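Local coordinates for protein-glutaminase (Chryseobacterium proteolyticum, PDB 3A54) that probably deamidates glutamine side chains in proteins, turning them into glutamates and releasing ammonia, at residues L45-Y50 against S195-I200. The protein carries 1 engineered substitution. Sequence-based numbering, arbitrary orientation. Where two conformers were deposited one is given.
Engineered in segment 45-50: Q47 (natural residue Ala).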
loop_
_atom_site.group_PDB
_atom_site.type_symbol
_atom_site.label_atom_id
_atom_site.label_comp_id
_atom_site.label_asym_id
_atom_site.label_seq_id
_atom_site.Cartn_x
_atom_site.Cartn_y
_atom_site.Cartn_z
ATOM N N LEU A 45 6.205 -0.185 -2.331
ATOM C CA LEU A 45 4.978 0.438 -2.829
ATOM C C LEU A 45 3.881 -0.544 -3.246
ATOM O O LEU A 45 2.767 -0.485 -2.723
ATOM C CB LEU A 45 5.279 1.448 -3.939
ATOM C CG LEU A 45 4.172 2.453 -4.243
ATOM C CD1 LEU A 45 3.769 3.217 -2.977
ATOM C CD2 LEU A 45 4.614 3.414 -5.333
ATOM N N THR A 46 4.179 -1.438 -4.181
ATOM C CA THR A 46 3.174 -2.417 -4.582
ATOM C C THR A 46 2.884 -3.395 -3.441
ATOM O O THR A 46 3.796 -3.784 -2.707
ATOM C CB THR A 46 3.590 -3.198 -5.854
ATOM O OG1 THR A 46 2.604 -4.199 -6.137
ATOM C CG2 THR A 46 4.932 -3.875 -5.661
ATOM N N GLN A 47 1.618 -3.785 -3.290
ATOM C CA GLN A 47 1.226 -4.801 -2.310
ATOM C C GLN A 47 1.420 -6.218 -2.822
ATOM O O GLN A 47 1.233 -7.184 -2.086
ATOM C CB GLN A 47 -0.251 -4.662 -1.963
ATOM C CG GLN A 47 -0.623 -3.335 -1.395
ATOM C CD GLN A 47 -2.111 -3.236 -1.129
ATOM O OE1 GLN A 47 -2.871 -2.706 -1.954
ATOM N NE2 GLN A 47 -2.542 -3.746 0.027
ATOM N N GLN A 48 1.767 -6.343 -4.092
ATOM C CA GLN A 48 1.778 -7.665 -4.680
ATOM C C GLN A 48 3.018 -8.486 -4.364
ATOM O O GLN A 48 4.124 -7.966 -4.233
ATOM C CB GLN A 48 1.526 -7.568 -6.174
ATOM C CG GLN A 48 0.209 -6.880 -6.448
ATOM C CD GLN A 48 -0.173 -6.905 -7.895
ATOM O OE1 GLN A 48 -0.338 -7.967 -8.487
ATOM N NE2 GLN A 48 -0.326 -5.738 -8.475
ATOM N N PHE A 49 2.793 -9.787 -4.195
ATOM C CA PHE A 49 3.888 -10.741 -4.061
ATOM C C PHE A 49 4.301 -11.226 -5.440
ATOM O O PHE A 49 3.457 -11.480 -6.307
ATOM C CB PHE A 49 3.483 -11.965 -3.248
ATOM C CG PHE A 49 3.525 -11.764 -1.763
ATOM C CD1 PHE A 49 2.368 -11.874 -1.000
ATOM C CD2 PHE A 49 4.732 -11.528 -1.118
ATOM C CE1 PHE A 49 2.411 -11.728 0.384
ATOM C CE2 PHE A 49 4.776 -11.376 0.259
ATOM C CZ PHE A 49 3.613 -11.475 1.009
ATOM N N TYR A 50 5.601 -11.360 -5.634
ATOM C CA TYR A 50 6.146 -11.986 -6.824
ATOM C C TYR A 50 6.828 -13.277 -6.412
ATOM O O TYR A 50 7.176 -13.466 -5.257
ATOM C CB TYR A 50 7.097 -11.027 -7.540
ATOM C CG TYR A 50 6.338 -9.853 -8.082
ATOM C CD1 TYR A 50 6.011 -8.776 -7.263
ATOM C CD2 TYR A 50 5.884 -9.845 -9.396
ATOM C CE1 TYR A 50 5.278 -7.710 -7.751
ATOM C CE2 TYR A 50 5.161 -8.784 -9.890
ATOM C CZ TYR A 50 4.863 -7.718 -9.065
ATOM O OH TYR A 50 4.136 -6.662 -9.553
ATOM N N SER A 195 1.587 -8.192 0.560
ATOM C CA SER A 195 2.772 -8.138 1.423
ATOM C C SER A 195 2.615 -7.083 2.519
ATOM O O SER A 195 3.266 -7.164 3.561
ATOM C CB SER A 195 4.020 -7.820 0.604
ATOM O OG SER A 195 3.896 -6.542 0.003
ATOM N N TYR A 196 1.779 -6.079 2.266
ATOM C CA TYR A 196 1.463 -5.064 3.277
ATOM C C TYR A 196 0.147 -4.405 2.915
ATOM O O TYR A 196 -0.370 -4.586 1.805
ATOM C CB TYR A 196 2.573 -3.994 3.369
ATOM C CG TYR A 196 2.425 -2.848 2.377
ATOM C CD1 TYR A 196 2.773 -3.005 1.034
ATOM C CD2 TYR A 196 1.918 -1.613 2.777
ATOM C CE1 TYR A 196 2.627 -1.954 0.123
ATOM C CE2 TYR A 196 1.771 -0.563 1.886
ATOM C CZ TYR A 196 2.125 -0.735 0.555
ATOM O OH TYR A 196 1.977 0.320 -0.327
ATOM N N HIS A 197 -0.399 -3.641 3.850
ATOM C CA HIS A 197 -1.584 -2.841 3.589
ATOM C C HIS A 197 -1.446 -1.547 4.384
ATOM O O HIS A 197 -0.667 -1.484 5.339
ATOM C CB HIS A 197 -2.845 -3.617 3.969
ATOM C CG HIS A 197 -4.124 -2.940 3.574
ATOM N ND1 HIS A 197 -4.275 -2.260 2.383
ATOM C CD2 HIS A 197 -5.322 -2.863 4.206
ATOM C CE1 HIS A 197 -5.506 -1.782 2.304
ATOM N NE2 HIS A 197 -6.161 -2.127 3.399
ATOM N N VAL A 198 -2.171 -0.513 3.980
ATOM C CA VAL A 198 -2.157 0.754 4.703
ATOM C C VAL A 198 -3.551 1.352 4.657
ATOM O O VAL A 198 -4.298 1.128 3.695
ATOM C CB VAL A 198 -1.099 1.748 4.130
ATOM C CG1 VAL A 198 -1.447 2.169 2.709
ATOM C CG2 VAL A 198 -0.918 2.986 5.047
ATOM N N ALA A 199 -3.910 2.086 5.707
ATOM C CA ALA A 199 -5.132 2.885 5.715
ATOM C C ALA A 199 -4.887 4.092 6.615
ATOM O O ALA A 199 -3.814 4.207 7.219
ATOM C CB ALA A 199 -6.313 2.068 6.200
ATOM N N ILE A 200 -5.849 5.002 6.689
ATOM C CA ILE A 200 -5.678 6.158 7.567
ATOM C C ILE A 200 -6.120 5.829 8.985
ATOM O O ILE A 200 -7.100 5.107 9.190
ATOM C CB ILE A 200 -6.376 7.440 7.031
ATOM C CG1 ILE A 200 -7.893 7.235 6.853
ATOM C CG2 ILE A 200 -5.706 7.889 5.730
ATOM C CD1 ILE A 200 -8.665 8.560 6.683
HETATM O O HOH W 1 5.139 -6.199 -2.476
#
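Q47, an engineered residue that replaces a natural alanine, reaches from the loop before strand 49-52 across Y196 to H197. Its CB lies 3.8 Å from Y196 O. With CG placed anti to the carbonyl carbon (chi1 -59°) and the chain extended beyond, CG comes within 3.4 Å of Y196 O and also touches CE1 of the Y196 ring. At the tip, NE2 donates to Y196 O over 2.9 Å; the bond is nearly straight (166° at the hydrogen), lies on a carbonyl lone pair and stays close to the amide plane. NE2 is also 3.3 Å from H197 ND1, with the amide and imidazole planes nearly parallel, while OE1 accepts from the backbone N of C156, so both ends of the amide are held.

The loop backbone is gripped on each side of T46: S195 N donates to Q47 O at 2.9 Å, and Y196 OH donates to L45 O at 2.6 Å, tilted 21° from that carbonyl plane. A phenylalanine in place of Y196 would probably leave L45 O without this donor and that part of the loop less firmly held. S195 CB adds a CH-pi contact over the F49 ring, 4.0 Å from its centroid.

H197 NE2 bonds to D217 OD2 while the H197 side chain touches C156 at the start of helix 156-169, consistent with a Cys-His-Asp triad as in papain-like enzymes, its cleft probably occupied by a pro-region loop that presents a substrate-like glutamine amide beside an oxyanion-hole-type N-H.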